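Local coordinates for encapsidation protein (Bacillus phage phi29, PDB 5HD9) that probably hydrolyses ATP through its ASCE-type P-loop domain to power the packaging of viral DNA by the phage motor, at residues 129-134 with 165-170; 47-52 with 135-140; 38-43 with 82-87. All coordinates share one frame; numbering follows the deposited sequence.

Interaction 1 of 3, residues 129-134 with 165-170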
loop_
_atom_site.group_PDB
_atom_site.type_symbol
_atom_site.label_atom_id
_atom_site.label_comp_id
_atom_site.label_asym_id
_atom_site.label_seq_id
_atom_site.Cartn_x
_atom_site.Cartn_y
_atom_site.Cartn_z
ATOM N N ASN A 129 -14.145 4.267 12.705
ATOM C CA ASN A 129 -13.134 3.377 13.269
ATOM C C ASN A 129 -12.343 2.695 12.161
ATOM O O ASN A 129 -12.064 1.496 12.222
ATOM C CB ASN A 129 -13.782 2.333 14.179
ATOM C CG ASN A 129 -14.563 2.957 15.318
ATOM O OD1 ASN A 129 -15.627 3.539 15.110
ATOM N ND2 ASN A 129 -14.038 2.835 16.532
ATOM N N GLU A 130 -11.994 3.473 11.143
ATOM C CA GLU A 130 -11.265 2.961 9.990
ATOM C C GLU A 130 -9.889 2.432 10.373
ATOM O O GLU A 130 -9.439 1.423 9.837
ATOM C CB GLU A 130 -11.116 4.053 8.932
ATOM C CG GLU A 130 -10.387 3.611 7.683
ATOM C CD GLU A 130 -10.220 4.737 6.689
ATOM O OE1 GLU A 130 -9.085 4.948 6.209
ATOM O OE2 GLU A 130 -11.227 5.412 6.384
ATOM N N VAL A 131 -9.217 3.113 11.295
ATOM C CA VAL A 131 -7.862 2.721 11.665
ATOM C C VAL A 131 -7.884 1.333 12.297
ATOM O O VAL A 131 -7.012 0.508 12.024
ATOM C CB VAL A 131 -7.216 3.731 12.633
ATOM C CG1 VAL A 131 -5.802 3.300 13.000
ATOM C CG2 VAL A 131 -7.196 5.118 12.008
ATOM N N SER A 132 -8.892 1.075 13.123
ATOM C CA SER A 132 -9.081 -0.249 13.707
ATOM C C SER A 132 -9.338 -1.292 12.619
ATOM O O SER A 132 -8.881 -2.433 12.724
ATOM C CB SER A 132 -10.240 -0.236 14.707
ATOM O OG SER A 132 -9.939 0.595 15.814
ATOM N N ALA A 133 -10.060 -0.900 11.573
ATOM C CA ALA A 133 -10.352 -1.813 10.470
ATOM C C ALA A 133 -9.077 -2.225 9.733
ATOM O O ALA A 133 -8.876 -3.409 9.452
ATOM C CB ALA A 133 -11.343 -1.180 9.497
ATOM N N LEU A 134 -8.219 -1.257 9.411
ATOM C CA LEU A 134 -6.954 -1.566 8.751
ATOM C C LEU A 134 -6.101 -2.413 9.672
ATOM O O LEU A 134 -5.470 -3.378 9.247
ATOM C CB LEU A 134 -6.188 -0.297 8.367
ATOM C CG LEU A 134 -4.877 -0.559 7.613
ATOM C CD1 LEU A 134 -5.158 -1.175 6.254
ATOM C CD2 LEU A 134 -4.054 0.708 7.461
ATOM N N LEU A 165 -3.074 10.779 13.808
ATOM C CA LEU A 165 -3.674 11.095 15.098
ATOM C C LEU A 165 -3.746 9.855 15.984
ATOM O O LEU A 165 -3.386 9.898 17.160
ATOM C CB LEU A 165 -5.073 11.679 14.910
ATOM C CG LEU A 165 -5.166 13.035 14.209
ATOM C CD1 LEU A 165 -6.623 13.408 13.994
ATOM C CD2 LEU A 165 -4.447 14.111 15.006
ATOM N N PHE A 166 -4.210 8.752 15.407
ATOM C CA PHE A 166 -4.432 7.523 16.164
ATOM C C PHE A 166 -3.122 7.007 16.755
ATOM O O PHE A 166 -3.065 6.637 17.927
ATOM C CB PHE A 166 -5.077 6.459 15.265
ATOM C CG PHE A 166 -5.524 5.226 15.998
ATOM C CD1 PHE A 166 -4.627 4.214 16.294
ATOM C CD2 PHE A 166 -6.846 5.075 16.381
ATOM C CE1 PHE A 166 -5.042 3.078 16.964
ATOM C CE2 PHE A 166 -7.264 3.942 17.051
ATOM C CZ PHE A 166 -6.361 2.942 17.342
ATOM N N PHE A 167 -2.069 7.008 15.942
ATOM C CA PHE A 167 -0.776 6.464 16.352
ATOM C C PHE A 167 0.133 7.501 17.013
ATOM O O PHE A 167 1.250 7.183 17.419
ATOM C CB PHE A 167 -0.069 5.849 15.144
ATOM C CG PHE A 167 -0.802 4.677 14.551
ATOM C CD1 PHE A 167 -0.947 3.503 15.268
ATOM C CD2 PHE A 167 -1.343 4.749 13.279
ATOM C CE1 PHE A 167 -1.620 2.423 14.728
ATOM C CE2 PHE A 167 -2.017 3.673 12.733
ATOM C CZ PHE A 167 -2.155 2.508 13.458
ATOM N N ASN A 168 -0.352 8.733 17.123
ATOM C CA ASN A 168 0.400 9.811 17.763
ATOM C C ASN A 168 1.669 10.136 16.984
ATOM O O ASN A 168 2.759 10.238 17.551
ATOM C CB ASN A 168 0.744 9.450 19.212
ATOM C CG ASN A 168 1.223 10.647 20.014
ATOM O OD1 ASN A 168 1.158 11.787 19.552
ATOM N ND2 ASN A 168 1.704 10.391 21.226
ATOM N N LEU A 169 1.507 10.297 15.674
ATOM C CA LEU A 169 2.603 10.656 14.787
ATOM C C LEU A 169 2.481 12.123 14.381
ATOM O O LEU A 169 1.493 12.520 13.764
ATOM C CB LEU A 169 2.605 9.756 13.548
ATOM C CG LEU A 169 2.485 8.258 13.843
ATOM C CD1 LEU A 169 2.345 7.464 12.559
ATOM C CD2 LEU A 169 3.680 7.767 14.644
ATOM N N VAL A 170 3.474 12.924 14.756
ATOM C CA VAL A 170 3.515 14.337 14.393
ATOM C C VAL A 170 4.853 14.628 13.726
ATOM O O VAL A 170 5.812 15.011 14.398
ATOM C CB VAL A 170 3.307 15.237 15.628
ATOM C CG1 VAL A 170 3.572 16.720 15.305
ATOM C CG2 VAL A 170 1.895 15.037 16.168
#
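V131 presses its CG1 methyl onto the ring of F166 in a helix-helix contact on one face of the ASCE (P-loop NTPase) fold, where the first turn of helix 130-141 meets the last turn of helix 162-167. The tight part is a CH-pi contact. CG1 of V131 sits 3.8 Å from the centroid of the F166 ring, 20° off the ring normal, and is displaced toward the rim, so that CG and CD1 of F166 are its nearest ring atoms, both at 3.6 Å. With CG1 anti to the backbone N (chi1 -180°), V131 sends this branch over the ring and leaves CG2 against CB of F166, 4.1 Å away. V131 is buried and also packs on P162 and Y163, earlier in the opposing helix.

The other side is looser. F166 is exposed, and the hydroxyl OG of the partly exposed S132 comes no closer than 4.5 Å to CE2 of F166, which is little more than a grazing approach. Both phenylalanines also reach L135, one turn further along helix 130-141, and F167 continues inward to L16 of strand 16-19. Immediately after these rings the helix closes with a Schellman motif, N168 taking positive phi as the chain turns toward L169 and the sheet. The two rings also meet each other, CD1 of F167 lying at the edge of the F166 ring and in its plane. F167 completes the grip on the valine obliquely, its CZ lying 3.8 Å from V131 CG1.

Interaction 2 of 3, residues 47-52 with 135-140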
loop_
_atom_site.group_PDB
_atom_site.type_symbol
_atom_site.label_atom_id
_atom_site.label_comp_id
_atom_site.label_asym_id
_atom_site.label_seq_id
_atom_site.Cartn_x
_atom_site.Cartn_y
_atom_site.Cartn_z
ATOM N N ILE A 47 -1.709 -7.506 -0.705
ATOM C CA ILE A 47 -3.059 -6.964 -0.731
ATOM C C ILE A 47 -3.023 -5.492 -1.116
ATOM O O ILE A 47 -2.285 -4.699 -0.533
ATOM C CB ILE A 47 -3.774 -7.131 0.628
ATOM C CG1 ILE A 47 -3.872 -8.618 0.979
ATOM C CG2 ILE A 47 -5.165 -6.494 0.578
ATOM C CD1 ILE A 47 -4.575 -8.913 2.278
ATOM N N TYR A 48 -3.823 -5.152 -2.119
ATOM C CA TYR A 48 -4.003 -3.777 -2.559
ATOM C C TYR A 48 -5.303 -3.258 -1.955
ATOM O O TYR A 48 -6.386 -3.758 -2.265
ATOM C CB TYR A 48 -4.022 -3.707 -4.088
ATOM C CG TYR A 48 -4.171 -2.321 -4.678
ATOM C CD1 TYR A 48 -3.201 -1.351 -4.480
ATOM C CD2 TYR A 48 -5.271 -1.997 -5.462
ATOM C CE1 TYR A 48 -3.332 -0.087 -5.030
ATOM C CE2 TYR A 48 -5.410 -0.741 -6.015
ATOM C CZ TYR A 48 -4.439 0.209 -5.798
ATOM O OH TYR A 48 -4.580 1.461 -6.351
ATOM N N VAL A 49 -5.186 -2.275 -1.073
ATOM C CA VAL A 49 -6.339 -1.734 -0.369
ATOM C C VAL A 49 -6.691 -0.350 -0.893
ATOM O O VAL A 49 -5.821 0.497 -1.099
ATOM C CB VAL A 49 -6.082 -1.651 1.151
ATOM C CG1 VAL A 49 -7.296 -1.080 1.883
ATOM C CG2 VAL A 49 -5.729 -3.025 1.703
ATOM N N ARG A 50 -7.982 -0.150 -1.128
ATOM C CA ARG A 50 -8.545 1.172 -1.353
ATOM C C ARG A 50 -9.708 1.318 -0.382
ATOM O O ARG A 50 -10.271 0.320 0.059
ATOM C CB ARG A 50 -8.994 1.345 -2.805
ATOM C CG ARG A 50 -7.865 1.189 -3.825
ATOM C CD ARG A 50 -6.828 2.297 -3.695
ATOM N NE ARG A 50 -7.399 3.606 -4.005
ATOM C CZ ARG A 50 -7.367 4.183 -5.205
ATOM N NH1 ARG A 50 -6.778 3.585 -6.235
ATOM N NH2 ARG A 50 -7.928 5.371 -5.375
ATOM N N ARG A 51 -10.056 2.550 -0.033
ATOM C CA ARG A 51 -11.063 2.782 0.997
ATOM C C ARG A 51 -12.447 2.316 0.562
ATOM O O ARG A 51 -13.114 1.568 1.284
ATOM C CB ARG A 51 -11.110 4.263 1.369
ATOM C CG ARG A 51 -12.193 4.612 2.374
ATOM C CD ARG A 51 -12.024 6.026 2.900
ATOM N NE ARG A 51 -10.837 6.135 3.743
ATOM C CZ ARG A 51 -9.651 6.588 3.343
ATOM N NH1 ARG A 51 -9.462 7.013 2.099
ATOM N NH2 ARG A 51 -8.643 6.622 4.203
ATOM N N TYR A 52 -12.870 2.757 -0.619
ATOM C CA TYR A 52 -14.216 2.480 -1.106
ATOM C C TYR A 52 -14.206 1.709 -2.426
ATOM O O TYR A 52 -13.245 1.768 -3.191
ATOM C CB TYR A 52 -14.992 3.788 -1.267
ATOM C CG TYR A 52 -15.232 4.515 0.038
ATOM C CD1 TYR A 52 -15.880 3.887 1.094
ATOM C CD2 TYR A 52 -14.829 5.833 0.208
ATOM C CE1 TYR A 52 -16.106 4.546 2.288
ATOM C CE2 TYR A 52 -15.050 6.499 1.398
ATOM C CZ TYR A 52 -15.690 5.852 2.435
ATOM O OH TYR A 52 -15.913 6.511 3.622
ATOM N N LEU A 135 -6.086 -2.036 10.943
ATOM C CA LEU A 135 -5.349 -2.776 11.944
ATOM C C LEU A 135 -5.825 -4.229 12.000
ATOM O O LEU A 135 -5.012 -5.149 12.029
ATOM C CB LEU A 135 -5.495 -2.096 13.302
ATOM C CG LEU A 135 -4.568 -0.906 13.573
ATOM C CD1 LEU A 135 -4.880 -0.282 14.926
ATOM C CD2 LEU A 135 -3.093 -1.297 13.505
ATOM N N ASN A 136 -7.139 -4.436 11.988
ATOM C CA ASN A 136 -7.688 -5.788 11.982
ATOM C C ASN A 136 -7.258 -6.556 10.734
ATOM O O ASN A 136 -6.903 -7.733 10.810
ATOM C CB ASN A 136 -9.215 -5.754 12.070
ATOM C CG ASN A 136 -9.829 -7.143 12.073
ATOM O OD1 ASN A 136 -10.284 -7.634 11.042
ATOM N ND2 ASN A 136 -9.839 -7.787 13.237
ATOM N N LEU A 137 -7.290 -5.882 9.589
ATOM C CA LEU A 137 -6.850 -6.476 8.332
ATOM C C LEU A 137 -5.397 -6.929 8.441
ATOM O O LEU A 137 -5.055 -8.039 8.036
ATOM C CB LEU A 137 -7.023 -5.477 7.183
ATOM C CG LEU A 137 -6.837 -5.972 5.744
ATOM C CD1 LEU A 137 -7.561 -5.041 4.789
ATOM C CD2 LEU A 137 -5.374 -6.064 5.350
HETATM N N MSE A 138 -4.551 -6.072 9.004
HETATM C CA MSE A 138 -3.129 -6.366 9.140
HETATM C C MSE A 138 -2.876 -7.575 10.040
HETATM O O MSE A 138 -2.131 -8.482 9.669
HETATM C CB MSE A 138 -2.388 -5.142 9.685
HETATM C CG MSE A 138 -2.332 -3.991 8.700
HETATM SE SE MSE A 138 -1.607 -2.356 9.462
HETATM C CE MSE A 138 0.167 -3.023 9.897
ATOM N N ASP A 139 -3.491 -7.595 11.217
ATOM C CA ASP A 139 -3.307 -8.720 12.129
ATOM C C ASP A 139 -3.854 -10.009 11.525
ATOM O O ASP A 139 -3.331 -11.093 11.785
ATOM C CB ASP A 139 -3.985 -8.460 13.476
ATOM C CG ASP A 139 -2.990 -8.198 14.600
ATOM O OD1 ASP A 139 -1.825 -8.646 14.525
ATOM O OD2 ASP A 139 -3.388 -7.549 15.583
ATOM N N THR A 140 -4.907 -9.896 10.723
ATOM C CA THR A 140 -5.520 -11.073 10.121
ATOM C C THR A 140 -4.566 -11.755 9.136
ATOM O O THR A 140 -4.439 -12.980 9.142
ATOM C CB THR A 140 -6.839 -10.717 9.393
ATOM O OG1 THR A 140 -7.800 -10.241 10.342
ATOM C CG2 THR A 140 -7.418 -11.935 8.678
#
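Helix 130-141 lies over the central beta-sheet of the P-loop NTPase fold, and L137 is the residue it lowers onto strand 45-50. The leucine faces two residues of the strand, I47 and V49, which lie two positions apart and therefore point to the same side of the sheet. Its two methyls divide the work: CD1 of L137 meets CG2 of V49 at 4.1 Å, while CD2 of L137 meets CD1 of I47 at 4.3 Å. A chi1 of -170° swings CG of L137 away from its backbone N and drops the two methyls toward the strand, each onto a different residue. L137 and V49 lie alongside one another with their side chains running antiparallel, whereas I47 extends its chain to offer only the terminal methyl. These are easy van der Waals distances, and all three residues are buried.

Neighbouring elements complete the layer, with I112 of strand 109-115 touching both V49 and L137, and W98 of helix 98-101 also against L137. On the flank of the helix beside W98, T140 OG1 makes a 2.7 Å hydrogen bond to N136 O from above the carbonyl plane, while T140 N reaches the same oxygen from the opposite face. Across the sheet from L137, R50 NH1 gives a 3.1 Å bond to Y48 OH, and R50 NH2 forms salt bridges with E55 and E116. An apolar helix face resting on parallel strands is the layered alpha/beta packing typical of the P-loop NTPase core.

Interaction 3 of 3, residues 38-43 with 82-87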
loop_
_atom_site.group_PDB
_atom_site.type_symbol
_atom_site.label_atom_id
_atom_site.label_comp_id
_atom_site.label_asym_id
_atom_site.label_seq_id
_atom_site.Cartn_x
_atom_site.Cartn_y
_atom_site.Cartn_z
ATOM N N ARG A 38 8.306 -9.708 -5.096
ATOM C CA ARG A 38 8.355 -10.539 -3.898
ATOM C C ARG A 38 7.635 -11.862 -4.151
ATOM O O ARG A 38 8.060 -12.906 -3.653
ATOM C CB ARG A 38 7.735 -9.828 -2.688
ATOM C CG ARG A 38 8.454 -8.559 -2.229
ATOM C CD ARG A 38 9.925 -8.773 -1.875
ATOM N NE ARG A 38 10.113 -9.662 -0.732
ATOM C CZ ARG A 38 11.287 -9.911 -0.159
ATOM N NH1 ARG A 38 12.393 -9.339 -0.619
ATOM N NH2 ARG A 38 11.361 -10.734 0.875
ATOM N N PHE A 39 6.556 -11.829 -4.929
ATOM C CA PHE A 39 5.836 -13.063 -5.229
ATOM C C PHE A 39 6.641 -13.957 -6.160
ATOM O O PHE A 39 6.763 -15.159 -5.929
ATOM C CB PHE A 39 4.473 -12.796 -5.866
ATOM C CG PHE A 39 3.696 -14.059 -6.123
ATOM C CD1 PHE A 39 3.006 -14.678 -5.093
ATOM C CD2 PHE A 39 3.693 -14.651 -7.375
ATOM C CE1 PHE A 39 2.311 -15.853 -5.313
ATOM C CE2 PHE A 39 2.998 -15.825 -7.600
ATOM C CZ PHE A 39 2.307 -16.425 -6.567
ATOM N N ILE A 40 7.178 -13.364 -7.221
ATOM C CA ILE A 40 7.944 -14.112 -8.208
ATOM C C ILE A 40 9.174 -14.744 -7.564
ATOM O O ILE A 40 9.507 -15.897 -7.845
ATOM C CB ILE A 40 8.364 -13.208 -9.389
ATOM C CG1 ILE A 40 7.128 -12.816 -10.201
ATOM C CG2 ILE A 40 9.384 -13.912 -10.285
ATOM C CD1 ILE A 40 7.387 -11.797 -11.291
ATOM N N LYS A 41 9.844 -13.993 -6.696
ATOM C CA LYS A 41 11.047 -14.488 -6.030
ATOM C C LYS A 41 10.736 -15.478 -4.908
ATOM O O LYS A 41 11.331 -16.557 -4.847
ATOM C CB LYS A 41 11.862 -13.330 -5.448
ATOM C CG LYS A 41 12.548 -12.441 -6.468
ATOM C CD LYS A 41 13.425 -11.412 -5.760
ATOM C CE LYS A 41 14.022 -10.394 -6.721
ATOM N NZ LYS A 41 14.268 -10.954 -8.079
ATOM N N TYR A 42 9.807 -15.108 -4.028
ATOM C CA TYR A 42 9.627 -15.813 -2.758
ATOM C C TYR A 42 8.201 -16.307 -2.499
ATOM O O TYR A 42 7.931 -16.912 -1.460
ATOM C CB TYR A 42 10.059 -14.900 -1.608
ATOM C CG TYR A 42 11.454 -14.342 -1.772
ATOM C CD1 TYR A 42 12.563 -15.174 -1.725
ATOM C CD2 TYR A 42 11.662 -12.983 -1.972
ATOM C CE1 TYR A 42 13.842 -14.669 -1.877
ATOM C CE2 TYR A 42 12.936 -12.470 -2.124
ATOM C CZ TYR A 42 14.021 -13.317 -2.076
ATOM O OH TYR A 42 15.290 -12.808 -2.226
ATOM N N GLY A 43 7.291 -16.057 -3.436
ATOM C CA GLY A 43 5.913 -16.495 -3.289
ATOM C C GLY A 43 5.140 -15.711 -2.244
ATOM O O GLY A 43 4.065 -16.130 -1.810
ATOM N N PHE A 82 -5.629 -11.100 -7.920
ATOM C CA PHE A 82 -4.467 -10.981 -8.787
ATOM C C PHE A 82 -3.783 -12.330 -8.955
ATOM O O PHE A 82 -3.544 -13.036 -7.973
ATOM C CB PHE A 82 -3.482 -9.963 -8.210
ATOM C CG PHE A 82 -4.062 -8.586 -8.033
ATOM C CD1 PHE A 82 -4.655 -7.923 -9.095
ATOM C CD2 PHE A 82 -4.023 -7.958 -6.797
ATOM C CE1 PHE A 82 -5.190 -6.657 -8.931
ATOM C CE2 PHE A 82 -4.556 -6.695 -6.628
ATOM C CZ PHE A 82 -5.141 -6.044 -7.694
ATOM N N TYR A 83 -3.466 -12.674 -10.200
ATOM C CA TYR A 83 -2.803 -13.936 -10.511
ATOM C C TYR A 83 -1.507 -13.697 -11.271
ATOM O O TYR A 83 -1.448 -12.854 -12.168
ATOM C CB TYR A 83 -3.729 -14.842 -11.326
ATOM C CG TYR A 83 -5.045 -15.103 -10.644
ATOM C CD1 TYR A 83 -6.052 -14.150 -10.656
ATOM C CD2 TYR A 83 -5.277 -16.298 -9.973
ATOM C CE1 TYR A 83 -7.256 -14.378 -10.024
ATOM C CE2 TYR A 83 -6.479 -16.536 -9.339
ATOM C CZ TYR A 83 -7.465 -15.573 -9.367
ATOM O OH TYR A 83 -8.665 -15.804 -8.735
ATOM N N ILE A 84 -0.472 -14.443 -10.899
ATOM C CA ILE A 84 0.810 -14.390 -11.586
ATOM C C ILE A 84 1.200 -15.798 -12.015
ATOM O O ILE A 84 1.367 -16.686 -11.180
ATOM C CB ILE A 84 1.907 -13.773 -10.699
ATOM C CG1 ILE A 84 1.510 -12.346 -10.316
ATOM C CG2 ILE A 84 3.258 -13.803 -11.419
ATOM C CD1 ILE A 84 2.527 -11.601 -9.476
ATOM N N ASP A 85 1.336 -15.987 -13.325
ATOM C CA ASP A 85 1.622 -17.297 -13.904
ATOM C C ASP A 85 0.612 -18.347 -13.438
ATOM O O ASP A 85 0.960 -19.507 -13.216
ATOM C CB ASP A 85 3.044 -17.740 -13.554
ATOM C CG ASP A 85 4.103 -16.812 -14.127
ATOM O OD1 ASP A 85 3.889 -16.273 -15.234
ATOM O OD2 ASP A 85 5.147 -16.617 -13.470
ATOM N N GLY A 86 -0.639 -17.929 -13.284
ATOM C CA GLY A 86 -1.716 -18.851 -12.974
ATOM C C GLY A 86 -1.896 -19.131 -11.494
ATOM O O GLY A 86 -2.779 -19.897 -11.112
ATOM N N LYS A 87 -1.069 -18.505 -10.661
ATOM C CA LYS A 87 -1.146 -18.694 -9.215
ATOM C C LYS A 87 -1.715 -17.457 -8.534
ATOM O O LYS A 87 -1.398 -16.333 -8.918
ATOM C CB LYS A 87 0.237 -19.007 -8.641
ATOM C CG LYS A 87 0.942 -20.149 -9.341
ATOM C CD LYS A 87 2.187 -20.586 -8.587
ATOM C CE LYS A 87 3.428 -20.586 -9.472
ATOM N NZ LYS A 87 4.267 -21.795 -9.243
#
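F39, in the last turn of helix 26-42, extends its ring toward the hairpin of strands 81-84 and 87-94, and the orientation of that ring organises the contact. Its chi1 of -177° turns the ring away from the backbone N of F39 and out from the helix toward I84 and K87, the first and last residues of the type I' turn. CB of K87 lies at the ring edge, near its plane, 3.9 Å from F39 CZ. I84 comes in obliquely: its CB is 3.9 Å from F39 CE2, and its CD1 is equally close to F39 CD2. F39 and I84 lie side by side, pointing opposite ways, whereas F39 and K87 cross at a slant.

I40 takes a lesser part. It crosses I84 at about a right angle, its CG1 4.2 Å from I84 CG2, and it also leans on F70 and H73. K87 lends only the root of its side chain, whose remainder bends away from the helix. Around these, A89 touches both F39 and I84, and L75 packs on I84. The turn itself is held by the I84 N to K87 O and K87 N to I84 O backbone bonds, and by D85, whose carboxylate accepts from H73 and E74. Carbon meeting carbon at van der Waals distance implies a contact governed by shape and hydrophobic burial, with I84 buried beneath helix 26-42 while the lysine end stays at the surface.

Overall arrangement
Interaction 2 is the core contact: its touching residues are all buried, near the middle of the sheet, and purely aliphatic. Interactions 1 and 3 are partly buried, lie on opposite sides of the chain's centre about 31 Å apart (centre to centre), and each brings phenylalanine into play, in interaction 1 with a methyl over a ring face and in interaction 3 with a lysine CB at a ring edge and an isoleucine set obliquely to it. Interactions 1 and 2 share helix 130-141 and are joined by the E130–R51 salt bridge and by L135 against F166 and F167. Interaction 3 belongs to helix 26-42, which leads directly into strand 45-50 of interaction 2, and Y48 packs on F82 between them.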